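Local structure of HcgC (Methanococcus maripaludis S2, 5O4J) at residues Val68-Gln74 and Gly85-Leu91; Pro106-Leu112 and Pro128-Glu134; Val118-Ser124 and Lys152-Val156. The protein is a SAM-dependent C-methyltransferase that probably methylates a pyridinol precursor during biosynthesis of the iron-guanylylpyridinol cofactor of [Fe]-hydrogenase. All coordinates share one frame; numbering follows the deposited sequence. Where two conformers were deposited one is given.

Contact 1. Residues Val68-Gln74 and Gly85-Leu91. With SAH (S-adenosyl-L-homocysteine), chain E.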
loop_
_atom_site.group_PDB
_atom_site.type_symbol
_atom_site.label_atom_id
_atom_site.label_comp_id
_atom_site.label_asym_id
_atom_site.label_seq_id
_atom_site.Cartn_x
_atom_site.Cartn_y
_atom_site.Cartn_z
ATOM N N VAL A 68 16.329 -36.982 19.158
ATOM C CA VAL A 68 15.369 -35.967 18.749
ATOM C C VAL A 68 14.154 -36.676 18.178
ATOM O O VAL A 68 14.282 -37.484 17.252
ATOM C CB VAL A 68 15.957 -34.981 17.727
ATOM C CG1 VAL A 68 14.901 -33.953 17.316
ATOM C CG2 VAL A 68 17.175 -34.283 18.314
ATOM N N ILE A 69 12.984 -36.377 18.728
ATOM C CA ILE A 69 11.726 -36.961 18.292
ATOM C C ILE A 69 10.815 -35.851 17.800
ATOM O O ILE A 69 10.613 -34.852 18.499
ATOM C CB ILE A 69 11.041 -37.732 19.427
ATOM C CG1 ILE A 69 11.979 -38.803 19.988
ATOM C CG2 ILE A 69 9.739 -38.333 18.923
ATOM C CD1 ILE A 69 11.594 -39.269 21.361
ATOM N N ILE A 70 10.258 -36.034 16.609
ATOM C CA ILE A 70 9.198 -35.180 16.088
ATOM C C ILE A 70 7.876 -35.878 16.352
ATOM O O ILE A 70 7.724 -37.065 16.041
ATOM C CB ILE A 70 9.380 -34.915 14.583
ATOM C CG1 ILE A 70 10.389 -33.786 14.347
ATOM C CG2 ILE A 70 8.026 -34.606 13.907
ATOM C CD1 ILE A 70 9.767 -32.401 14.161
ATOM N N VAL A 71 6.914 -35.143 16.903
ATOM C CA VAL A 71 5.572 -35.654 17.129
ATOM C C VAL A 71 4.618 -34.824 16.294
ATOM O O VAL A 71 4.670 -33.591 16.335
ATOM C CB VAL A 71 5.164 -35.612 18.611
ATOM C CG1 VAL A 71 3.715 -36.092 18.780
ATOM C CG2 VAL A 71 6.123 -36.440 19.447
ATOM N N ASP A 72 3.759 -35.498 15.532
ATOM C CA ASP A 72 2.719 -34.807 14.799
ATOM C C ASP A 72 1.434 -35.610 14.861
ATOM O O ASP A 72 1.455 -36.844 14.820
ATOM C CB ASP A 72 3.098 -34.564 13.344
ATOM C CG ASP A 72 2.349 -33.381 12.754
ATOM O OD1 ASP A 72 1.143 -33.520 12.465
ATOM O OD2 ASP A 72 2.958 -32.296 12.640
ATOM N N ILE A 73 0.318 -34.890 14.970
ATOM C CA ILE A 73 -0.992 -35.522 14.977
ATOM C C ILE A 73 -1.300 -36.183 13.642
ATOM O O ILE A 73 -2.123 -37.101 13.585
ATOM C CB ILE A 73 -2.059 -34.477 15.370
ATOM C CG1 ILE A 73 -3.374 -35.165 15.753
ATOM C CG2 ILE A 73 -2.288 -33.459 14.250
ATOM C CD1 ILE A 73 -4.325 -34.247 16.494
ATOM N N GLN A 74 -0.632 -35.757 12.562
ATOM C CA GLN A 74 -0.828 -36.321 11.234
ATOM C C GLN A 74 0.233 -37.379 10.970
ATOM O O GLN A 74 1.409 -37.024 10.787
ATOM C CB GLN A 74 -0.746 -35.225 10.171
ATOM C CG GLN A 74 -1.771 -34.120 10.316
ATOM C CD GLN A 74 -3.130 -34.511 9.760
ATOM O OE1 GLN A 74 -3.223 -35.282 8.802
ATOM N NE2 GLN A 74 -4.191 -33.975 10.355
ATOM N N GLY A 85 17.772 -39.732 11.064
ATOM C CA GLY A 85 18.316 -39.342 12.353
ATOM C C GLY A 85 17.279 -38.781 13.305
ATOM O O GLY A 85 17.536 -38.699 14.512
ATOM N N ILE A 86 16.116 -38.387 12.792
ATOM C CA ILE A 86 15.000 -37.918 13.606
ATOM C C ILE A 86 13.966 -39.026 13.694
ATOM O O ILE A 86 13.577 -39.599 12.672
ATOM C CB ILE A 86 14.371 -36.631 13.041
ATOM C CG1 ILE A 86 15.392 -35.492 13.014
ATOM C CG2 ILE A 86 13.128 -36.239 13.840
ATOM C CD1 ILE A 86 14.987 -34.364 12.098
ATOM N N LYS A 87 13.533 -39.337 14.913
ATOM C CA LYS A 87 12.450 -40.288 15.131
ATOM C C LYS A 87 11.103 -39.585 14.987
ATOM O O LYS A 87 10.923 -38.461 15.461
ATOM C CB LYS A 87 12.587 -40.910 16.527
ATOM C CG LYS A 87 11.355 -41.632 17.081
ATOM C CD LYS A 87 11.060 -42.940 16.365
ATOM C CE LYS A 87 11.758 -44.111 17.046
ATOM N NZ LYS A 87 11.478 -45.404 16.361
ATOM N N PHE A 88 10.155 -40.244 14.325
ATOM C CA PHE A 88 8.807 -39.710 14.178
ATOM C C PHE A 88 7.830 -40.537 14.997
ATOM O O PHE A 88 7.857 -41.770 14.955
ATOM C CB PHE A 88 8.348 -39.699 12.718
ATOM C CG PHE A 88 6.974 -39.100 12.515
ATOM C CD1 PHE A 88 6.821 -37.742 12.307
ATOM C CD2 PHE A 88 5.841 -39.896 12.524
ATOM C CE1 PHE A 88 5.572 -37.184 12.115
ATOM C CE2 PHE A 88 4.589 -39.351 12.340
ATOM C CZ PHE A 88 4.450 -37.988 12.131
ATOM N N MET A 89 6.938 -39.847 15.699
ATOM C CA MET A 89 5.867 -40.472 16.460
ATOM C C MET A 89 4.588 -39.719 16.160
ATOM O O MET A 89 4.579 -38.488 16.198
ATOM C CB MET A 89 6.127 -40.409 17.969
ATOM C CG MET A 89 7.254 -41.257 18.493
ATOM S SD MET A 89 6.933 -41.539 20.240
ATOM C CE MET A 89 7.788 -40.198 21.032
ATOM N N ASP A 90 3.507 -40.441 15.878
ATOM C CA ASP A 90 2.241 -39.738 15.815
ATOM C C ASP A 90 1.728 -39.514 17.233
ATOM O O ASP A 90 2.196 -40.126 18.200
ATOM C CB ASP A 90 1.217 -40.490 14.955
ATOM C CG ASP A 90 0.893 -41.874 15.484
ATOM O OD1 ASP A 90 0.466 -41.987 16.650
ATOM O OD2 ASP A 90 1.048 -42.850 14.717
ATOM N N LEU A 91 0.785 -38.581 17.354
ATOM C CA LEU A 91 0.322 -38.174 18.675
ATOM C C LEU A 91 -0.216 -39.366 19.457
ATOM O O LEU A 91 0.024 -39.488 20.661
ATOM C CB LEU A 91 -0.733 -37.079 18.534
ATOM C CG LEU A 91 -1.214 -36.418 19.824
ATOM C CD1 LEU A 91 -0.053 -35.790 20.578
ATOM C CD2 LEU A 91 -2.272 -35.376 19.523
HETATM N N SAH E . 4.248 -22.632 13.373
HETATM C CA SAH E . 4.572 -23.593 12.276
HETATM C CB SAH E . 3.277 -24.095 11.639
HETATM C CG SAH E . 2.602 -25.157 12.505
HETATM S SD SAH E . 1.174 -25.852 11.711
HETATM C C SAH E . 5.415 -22.958 11.207
HETATM O O SAH E . 5.740 -23.647 10.209
HETATM O OXT SAH E . 5.738 -21.772 11.357
HETATM C "C5'" SAH E . 0.681 -27.080 12.884
HETATM C "C4'" SAH E . 1.516 -28.354 12.809
HETATM O "O4'" SAH E . 1.387 -29.053 14.053
HETATM C "C3'" SAH E . 0.993 -29.302 11.748
HETATM O "O3'" SAH E . 2.044 -30.136 11.233
HETATM C "C2'" SAH E . -0.030 -30.095 12.526
HETATM O "O2'" SAH E . -0.373 -31.355 11.942
HETATM C "C1'" SAH E . 0.667 -30.273 13.855
HETATM N N9 SAH E . -0.247 -30.422 14.998
HETATM C C8 SAH E . -1.406 -29.758 15.204
HETATM N N7 SAH E . -1.946 -30.140 16.389
HETATM C C5 SAH E . -1.106 -31.037 16.942
HETATM C C6 SAH E . -1.065 -31.826 18.188
HETATM N N6 SAH E . -2.067 -31.722 19.091
HETATM N N1 SAH E . -0.012 -32.644 18.378
HETATM C C2 SAH E . 0.991 -32.750 17.493
HETATM N N3 SAH E . 1.022 -32.068 16.336
HETATM C C4 SAH E . 0.015 -31.216 16.025
HETATM O O HOH W 1 17.285 -38.986 17.316
#
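Ile-69 and Met-89 pack hardest between these two parallel strands: the methionine bends at its thioether (chi3 -91°), and this brings CE to 3.4 Å from CG2 of Ile-69, tighter than carbons usually sit. Val-71 continues this face, and helix 91-99 closes over it through Leu-94. Between the strands Ile-70 is held at both ends, its N giving a bond of 2.8 Å to Lys-87 O and its O taking one of 2.9 Å from Met-89 N. On the other face, Ile-70 sets CG1 against Ile-86 and CG2 at 3.7 Å from CD1 of Phe-88, while Ala-58 of helix 54-60 covers the two isoleucines. The phenyl ring then runs on past CB of Asp-72 until its CZ edge meets Gln-74 O at 3.5 Å.

The opposite end is looser. Lys-87 lays only CB and CG beside Ile-69 before a poorly ordered tail leads off, and water 1 bridges Val-68 N to Gly-85 O.

Asp-72 closes the strand as the ribose-binding acid familiar from Rossmann-like folds. Its OD1 accepts from SAH O2' at 2.7 Å and, through the anti lone pair, from Gln-74 N at 2.9 Å, making an Asx turn; its OD2 takes SAH O3' at 2.7 Å and also Ala-50 N. With an alanine at Asp-72, both ribose hydroxyls would probably lose their acceptors and the turn would be left without its tie. Four donors converging on one carboxylate probably favour its ionised form and fix its rotation, consistent with a firmly held acceptor that takes one ribose hydroxyl on each oxygen.

Contact 2. Residues Pro106-Leu112 and Pro128-Glu134. With SAH (S-adenosyl-L-homocysteine), chain E.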
loop_
_atom_site.group_PDB
_atom_site.type_symbol
_atom_site.label_atom_id
_atom_site.label_comp_id
_atom_site.label_asym_id
_atom_site.label_seq_id
_atom_site.Cartn_x
_atom_site.Cartn_y
_atom_site.Cartn_z
ATOM N N PRO A 106 11.482 -36.268 28.041
ATOM C CA PRO A 106 12.361 -35.284 27.398
ATOM C C PRO A 106 12.850 -34.227 28.374
ATOM O O PRO A 106 12.117 -33.788 29.265
ATOM C CB PRO A 106 11.464 -34.669 26.320
ATOM C CG PRO A 106 10.083 -34.822 26.863
ATOM C CD PRO A 106 10.083 -36.132 27.601
ATOM N N ASP A 107 14.108 -33.820 28.203
ATOM C CA ASP A 107 14.617 -32.657 28.913
ATOM C C ASP A 107 14.548 -31.388 28.070
ATOM O O ASP A 107 14.827 -30.303 28.588
ATOM C CB ASP A 107 16.049 -32.911 29.427
ATOM C CG ASP A 107 16.974 -33.510 28.381
ATOM O OD1 ASP A 107 16.532 -33.810 27.256
ATOM O OD2 ASP A 107 18.156 -33.721 28.721
ATOM N N LEU A 108 14.149 -31.498 26.803
ATOM C CA LEU A 108 13.865 -30.346 25.953
ATOM C C LEU A 108 12.547 -30.599 25.236
ATOM O O LEU A 108 12.396 -31.615 24.554
ATOM C CB LEU A 108 14.986 -30.106 24.941
ATOM C CG LEU A 108 14.725 -29.070 23.841
ATOM C CD1 LEU A 108 14.473 -27.679 24.413
ATOM C CD2 LEU A 108 15.876 -29.049 22.843
ATOM N N VAL A 109 11.600 -29.683 25.388
ATOM C CA VAL A 109 10.315 -29.759 24.703
ATOM C C VAL A 109 10.143 -28.477 23.903
ATOM O O VAL A 109 10.357 -27.379 24.424
ATOM C CB VAL A 109 9.147 -29.959 25.691
ATOM C CG1 VAL A 109 7.800 -29.935 24.971
ATOM C CG2 VAL A 109 9.307 -31.273 26.455
ATOM N N ILE A 110 9.777 -28.615 22.634
ATOM C CA ILE A 110 9.512 -27.474 21.771
ATOM C C ILE A 110 8.147 -27.701 21.147
ATOM O O ILE A 110 7.941 -28.709 20.459
ATOM C CB ILE A 110 10.584 -27.293 20.680
ATOM C CG1 ILE A 110 11.966 -27.153 21.337
ATOM C CG2 ILE A 110 10.259 -26.080 19.817
ATOM C CD1 ILE A 110 13.112 -26.982 20.359
ATOM N N ASP A 111 7.225 -26.769 21.375
ATOM C CA ASP A 111 5.901 -26.812 20.762
ATOM C C ASP A 111 5.866 -25.817 19.614
ATOM O O ASP A 111 5.889 -24.604 19.835
ATOM C CB ASP A 111 4.797 -26.482 21.758
ATOM C CG ASP A 111 3.476 -26.202 21.062
ATOM O OD1 ASP A 111 3.185 -26.876 20.047
ATOM O OD2 ASP A 111 2.749 -25.286 21.495
ATOM N N LEU A 112 5.785 -26.333 18.391
ATOM C CA LEU A 112 5.705 -25.522 17.188
ATOM C C LEU A 112 4.320 -25.555 16.557
ATOM O O LEU A 112 4.161 -25.109 15.410
ATOM C CB LEU A 112 6.742 -26.009 16.169
ATOM C CG LEU A 112 8.188 -26.040 16.666
ATOM C CD1 LEU A 112 9.105 -26.678 15.636
ATOM C CD2 LEU A 112 8.660 -24.638 16.987
ATOM N N PRO A 128 10.641 -30.956 31.539
ATOM C CA PRO A 128 11.932 -30.759 30.883
ATOM C C PRO A 128 12.768 -29.701 31.592
ATOM O O PRO A 128 12.291 -28.949 32.442
ATOM C CB PRO A 128 11.532 -30.287 29.478
ATOM C CG PRO A 128 10.275 -29.514 29.711
ATOM C CD PRO A 128 9.571 -30.178 30.886
ATOM N N LYS A 129 14.046 -29.674 31.228
ATOM C CA LYS A 129 14.905 -28.566 31.619
ATOM C C LYS A 129 14.479 -27.286 30.920
ATOM O O LYS A 129 14.442 -26.216 31.535
ATOM C CB LYS A 129 16.353 -28.906 31.274
ATOM C CG LYS A 129 16.924 -30.036 32.102
ATOM C CD LYS A 129 18.307 -30.419 31.616
ATOM C CE LYS A 129 18.861 -31.594 32.403
ATOM N NZ LYS A 129 20.041 -32.197 31.728
ATOM N N VAL A 130 14.123 -27.388 29.643
ATOM C CA VAL A 130 13.806 -26.237 28.807
ATOM C C VAL A 130 12.517 -26.522 28.048
ATOM O O VAL A 130 12.337 -27.617 27.505
ATOM C CB VAL A 130 14.953 -25.918 27.832
ATOM C CG1 VAL A 130 14.570 -24.803 26.864
ATOM C CG2 VAL A 130 16.202 -25.542 28.621
ATOM N N LEU A 131 11.616 -25.544 28.045
ATOM C CA LEU A 131 10.404 -25.562 27.241
ATOM C C LEU A 131 10.414 -24.337 26.341
ATOM O O LEU A 131 10.601 -23.219 26.825
ATOM C CB LEU A 131 9.157 -25.550 28.128
ATOM C CG LEU A 131 7.826 -25.327 27.402
ATOM C CD1 LEU A 131 7.515 -26.512 26.514
ATOM C CD2 LEU A 131 6.705 -25.085 28.401
ATOM N N ILE A 132 10.220 -24.546 25.038
ATOM C CA ILE A 132 10.038 -23.463 24.076
ATOM C C ILE A 132 8.694 -23.663 23.400
ATOM O O ILE A 132 8.414 -24.757 22.903
ATOM C CB ILE A 132 11.153 -23.436 23.017
ATOM C CG1 ILE A 132 12.509 -23.226 23.687
ATOM C CG2 ILE A 132 10.878 -22.350 21.979
ATOM C CD1 ILE A 132 13.679 -23.438 22.766
ATOM N N VAL A 133 7.874 -22.614 23.376
ATOM C CA VAL A 133 6.591 -22.613 22.682
ATOM C C VAL A 133 6.651 -21.547 21.600
ATOM O O VAL A 133 7.015 -20.399 21.876
ATOM C CB VAL A 133 5.415 -22.345 23.640
ATOM C CG1 VAL A 133 4.075 -22.257 22.880
ATOM C CG2 VAL A 133 5.342 -23.413 24.709
ATOM N N GLU A 134 6.316 -21.920 20.366
ATOM C CA GLU A 134 6.272 -20.934 19.305
ATOM C C GLU A 134 4.984 -20.134 19.414
ATOM O O GLU A 134 3.894 -20.706 19.490
ATOM C CB GLU A 134 6.381 -21.583 17.924
ATOM C CG GLU A 134 6.429 -20.535 16.818
ATOM C CD GLU A 134 6.756 -21.103 15.459
ATOM O OE1 GLU A 134 6.647 -22.332 15.280
ATOM O OE2 GLU A 134 7.125 -20.301 14.578
HETATM N N SAH E . 4.248 -22.632 13.373
HETATM C CA SAH E . 4.572 -23.593 12.276
HETATM C CB SAH E . 3.277 -24.095 11.639
HETATM C CG SAH E . 2.602 -25.157 12.505
HETATM S SD SAH E . 1.174 -25.852 11.711
HETATM C C SAH E . 5.415 -22.958 11.207
HETATM O O SAH E . 5.740 -23.647 10.209
HETATM O OXT SAH E . 5.738 -21.772 11.357
HETATM C "C5'" SAH E . 0.681 -27.080 12.884
HETATM C "C4'" SAH E . 1.516 -28.354 12.809
HETATM O "O4'" SAH E . 1.387 -29.053 14.053
HETATM C "C3'" SAH E . 0.993 -29.302 11.748
HETATM O "O3'" SAH E . 2.044 -30.136 11.233
HETATM C "C2'" SAH E . -0.030 -30.095 12.526
HETATM O "O2'" SAH E . -0.373 -31.355 11.942
HETATM C "C1'" SAH E . 0.667 -30.273 13.855
HETATM N N9 SAH E . -0.247 -30.422 14.998
HETATM C C8 SAH E . -1.406 -29.758 15.204
HETATM N N7 SAH E . -1.946 -30.140 16.389
HETATM C C5 SAH E . -1.106 -31.037 16.942
HETATM C C6 SAH E . -1.065 -31.826 18.188
HETATM N N6 SAH E . -2.067 -31.722 19.091
HETATM N N1 SAH E . -0.012 -32.644 18.378
HETATM C C2 SAH E . 0.991 -32.750 17.493
HETATM N N3 SAH E . 1.022 -32.068 16.336
HETATM C C4 SAH E . 0.015 -31.216 16.025
HETATM O O HOH W 2 2.674 -23.188 19.691
#
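An extended chain, with CG opposite the backbone N (chi1 -176°), carries the carboxylate of Glu-134 past Leu-112, whose CG swings beside its own N (chi1 -56°) and puts CD2 3.5 Å from Glu-134 OE1. The amino group of SAH sits at this end, weakly bonded to OE1 of Glu-134 at 3.1 Å and to Leu-112 O at 3.2 Å. Lys-29 holds the other carboxylate oxygen, OE2, in a salt bridge, which probably limits how the acid can turn.

Behind the ligand, strands 108-111 and 130-134 run parallel as neighbours in the Rossmann-like sheet, joined in sequence by a beta-alpha-beta crossover through helix 120-123. Glu-134 N closes their ladder with a nearly straight bond of 2.8 Å to Asp-111 O. Leu-108 and Ile-110 lie alongside Val-130 and Ile-132 on the face that helix 18-37 covers. On the reverse face Val-109 sets CG1 against CD1 of Leu-131 and CG2 3.8 Å from CG of Pro-128.

Farther along, Asp-111 OD1 is hydrogen-bonded to OG1 of Thr-113; OD2 makes a salt bridge with Arg-153, and water 2 links it to Glu-134 O. At the far end Lys-129 stretches beside Asp-107, but their ion pair is long, 3.9 Å from NZ to OD2; the aspartate also accepts from backbone N of Lys-43 (OD2) and Gln-44 (OD1).

Contact 3. Residues Val118-Ser124 and Lys152-Val156. With SAH (S-adenosyl-L-homocysteine), chain E.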
loop_
_atom_site.group_PDB
_atom_site.type_symbol
_atom_site.label_atom_id
_atom_site.label_comp_id
_atom_site.label_asym_id
_atom_site.label_seq_id
_atom_site.Cartn_x
_atom_site.Cartn_y
_atom_site.Cartn_z
ATOM N N VAL A 118 -1.173 -28.239 20.230
ATOM C CA VAL A 118 -1.115 -29.074 21.422
ATOM C C VAL A 118 -1.802 -28.387 22.595
ATOM O O VAL A 118 -1.805 -27.155 22.721
ATOM C CB VAL A 118 0.330 -29.430 21.811
ATOM C CG1 VAL A 118 1.014 -30.192 20.701
ATOM C CG2 VAL A 118 1.103 -28.181 22.189
ATOM N N SER A 119 -2.344 -29.182 23.463
ATOM C CA SER A 119 -3.056 -28.689 24.627
ATOM C C SER A 119 -2.086 -28.434 25.775
ATOM O O SER A 119 -1.095 -29.150 25.925
ATOM C CB SER A 119 -4.102 -29.705 25.076
ATOM O OG SER A 119 -3.473 -30.868 25.578
ATOM N N PRO A 120 -2.337 -27.419 26.601
ATOM C CA PRO A 120 -1.540 -27.280 27.831
ATOM C C PRO A 120 -1.554 -28.541 28.677
ATOM O O PRO A 120 -0.579 -28.836 29.380
ATOM C CB PRO A 120 -2.215 -26.100 28.547
ATOM C CG PRO A 120 -2.865 -25.318 27.433
ATOM C CD PRO A 120 -3.348 -26.354 26.474
ATOM N N ASP A 121 -2.650 -29.302 28.620
ATOM C CA ASP A 121 -2.741 -30.552 29.365
ATOM C C ASP A 121 -1.641 -31.528 28.946
ATOM O O ASP A 121 -1.008 -32.164 29.795
ATOM C CB ASP A 121 -4.130 -31.167 29.154
ATOM C CG ASP A 121 -4.409 -32.334 30.082
ATOM O OD1 ASP A 121 -3.495 -33.143 30.343
ATOM O OD2 ASP A 121 -5.559 -32.443 30.553
ATOM N N LEU A 122 -1.418 -31.683 27.632
ATOM C CA LEU A 122 -0.373 -32.593 27.169
ATOM C C LEU A 122 1.018 -32.083 27.538
ATOM O O LEU A 122 1.880 -32.859 27.968
ATOM C CB LEU A 122 -0.488 -32.803 25.660
ATOM C CG LEU A 122 0.605 -33.665 25.017
ATOM C CD1 LEU A 122 0.632 -35.061 25.620
ATOM C CD2 LEU A 122 0.392 -33.744 23.509
ATOM N N ILE A 123 1.254 -30.784 27.376
ATOM C CA ILE A 123 2.544 -30.215 27.748
ATOM C C ILE A 123 2.816 -30.435 29.231
ATOM O O ILE A 123 3.946 -30.735 29.632
ATOM C CB ILE A 123 2.585 -28.725 27.372
ATOM C CG1 ILE A 123 2.486 -28.586 25.850
ATOM C CG2 ILE A 123 3.850 -28.059 27.943
ATOM C CD1 ILE A 123 2.457 -27.169 25.352
ATOM N N SER A 124 1.783 -30.303 30.066
ATOM C CA SER A 124 1.948 -30.473 31.506
ATOM C C SER A 124 2.411 -31.874 31.883
ATOM O O SER A 124 2.814 -32.088 33.034
ATOM C CB SER A 124 0.635 -30.157 32.223
ATOM O OG SER A 124 -0.274 -31.238 32.106
ATOM N N LYS A 152 -0.758 -20.094 28.072
ATOM C CA LYS A 152 -1.235 -21.229 28.853
ATOM C C LYS A 152 -0.417 -22.488 28.606
ATOM O O LYS A 152 -0.476 -23.421 29.415
ATOM C CB LYS A 152 -2.712 -21.490 28.555
ATOM C CG LYS A 152 -3.631 -20.424 29.127
ATOM C CD LYS A 152 -5.096 -20.746 28.920
ATOM C CE LYS A 152 -5.975 -19.721 29.623
ATOM N NZ LYS A 152 -7.427 -20.006 29.465
ATOM N N ARG A 153 0.329 -22.549 27.503
ATOM C CA ARG A 153 1.183 -23.692 27.220
ATOM C C ARG A 153 2.525 -23.625 27.938
ATOM O O ARG A 153 3.259 -24.618 27.941
ATOM C CB ARG A 153 1.410 -23.791 25.707
ATOM C CG ARG A 153 0.117 -23.993 24.936
ATOM C CD ARG A 153 0.372 -24.205 23.454
ATOM N NE ARG A 153 -0.811 -23.906 22.650
ATOM C CZ ARG A 153 -0.917 -24.158 21.349
ATOM N NH1 ARG A 153 0.090 -24.729 20.692
ATOM N NH2 ARG A 153 -2.034 -23.844 20.705
ATOM N N LEU A 154 2.870 -22.482 28.520
ATOM C CA LEU A 154 4.157 -22.309 29.196
ATOM C C LEU A 154 4.042 -22.726 30.660
ATOM O O LEU A 154 4.250 -21.939 31.582
ATOM C CB LEU A 154 4.621 -20.866 29.077
ATOM C CG LEU A 154 5.003 -20.399 27.684
ATOM C CD1 LEU A 154 4.859 -18.890 27.621
ATOM C CD2 LEU A 154 6.422 -20.849 27.359
ATOM N N CYS A 155 3.721 -23.997 30.865
ATOM C CA CYS A 155 3.350 -24.481 32.190
ATOM C C CYS A 155 4.340 -25.464 32.796
ATOM O O CYS A 155 4.113 -25.927 33.919
ATOM C CB CYS A 155 1.956 -25.120 32.139
ATOM S SG CYS A 155 1.755 -26.381 30.881
ATOM N N VAL A 156 5.417 -25.815 32.096
ATOM C CA VAL A 156 6.442 -26.708 32.624
ATOM C C VAL A 156 7.802 -26.193 32.174
ATOM O O VAL A 156 7.906 -25.299 31.334
ATOM C CB VAL A 156 6.240 -28.170 32.170
ATOM C CG1 VAL A 156 4.920 -28.709 32.717
ATOM C CG2 VAL A 156 6.285 -28.282 30.658
HETATM N N SAH E . 4.248 -22.632 13.373
HETATM C CA SAH E . 4.572 -23.593 12.276
HETATM C CB SAH E . 3.277 -24.095 11.639
HETATM C CG SAH E . 2.602 -25.157 12.505
HETATM S SD SAH E . 1.174 -25.852 11.711
HETATM C C SAH E . 5.415 -22.958 11.207
HETATM O O SAH E . 5.740 -23.647 10.209
HETATM O OXT SAH E . 5.738 -21.772 11.357
HETATM C "C5'" SAH E . 0.681 -27.080 12.884
HETATM C "C4'" SAH E . 1.516 -28.354 12.809
HETATM O "O4'" SAH E . 1.387 -29.053 14.053
HETATM C "C3'" SAH E . 0.993 -29.302 11.748
HETATM O "O3'" SAH E . 2.044 -30.136 11.233
HETATM C "C2'" SAH E . -0.030 -30.095 12.526
HETATM O "O2'" SAH E . -0.373 -31.355 11.942
HETATM C "C1'" SAH E . 0.667 -30.273 13.855
HETATM N N9 SAH E . -0.247 -30.422 14.998
HETATM C C8 SAH E . -1.406 -29.758 15.204
HETATM N N7 SAH E . -1.946 -30.140 16.389
HETATM C C5 SAH E . -1.106 -31.037 16.942
HETATM C C6 SAH E . -1.065 -31.826 18.188
HETATM N N6 SAH E . -2.067 -31.722 19.091
HETATM N N1 SAH E . -0.012 -32.644 18.378
HETATM C C2 SAH E . 0.991 -32.750 17.493
HETATM N N3 SAH E . 1.022 -32.068 16.336
HETATM C C4 SAH E . 0.015 -31.216 16.025
#
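Val-118 lays its carbonyl oxygen over the centre of the Arg-153 guanidinium, 3.4 Å from CZ and above the plane, so it meets the flat group by its face and not through an N-H. The two side chains cross at about a right angle. With its CG1 anti to the carbonyl carbon (chi1 -60°), Val-118 turns that methyl to the adenine, 3.5 Å from SAH N1, and leaves CG2 beside NH1 of Arg-153. Ile-123 packs along the aliphatic start of the arginine, with CD1 3.6 Å from CB, and its other branch, CG2, meets CG2 of Val-156 at 3.7 Å. Next to it the ring of Pro-120 rests on the backbone of Lys-152, CB lying 3.3 Å from Lys-152 O, while SG of Cys-155 sits by Pro-120 O and CG2 of Ile-123.

Pro-120 and Ile-123 belong to helix 120-123, the short crossover helix of a beta-alpha-beta unit, so this contact seats that helix on the loop leading into strand 159-167. Farther along the chain, Ser-124 turns OG back to Asp-121 O, a bond of 2.6 Å, and CA of Ser-124 lies against CG1 of Val-156.

A second shell of polar partners probably holds the guanidinium in place: NE is hydrogen-bonded to OD1 of Asn-149, NH2 to the carbonyl of Gly-114, and NH1 forms a salt bridge with Asp-111. Val-118 is held in turn by its backbone N, which bonds to the hydroxyl of Thr-113. From strand 130-134, Leu-131 packs on both Ile-123 and Val-156, and Val-133 backs the arginine.

Contacts 1 and 2 lie on one mixed sheet, their centres about 14 Å apart, with strand 42-48 running between strands 65-72 and 108-111. Contact 1 closes along the chain before either of the others opens. Contacts 2 and 3 interleave, because helix 120-123 falls between strands 108-111 and 130-134; their centres are about 10 Å apart, and Asp-111 and Arg-153 join them. Contacts 1 and 3, about 18 Å apart between centres, still meet where Leu-91 packs on Leu-122. All three reach SAH, contact 1 at the ribose and adenine, contact 2 at the amino group and contact 3 at the adenine, so one Rossmann-like core supplies several walls of the SAH pocket.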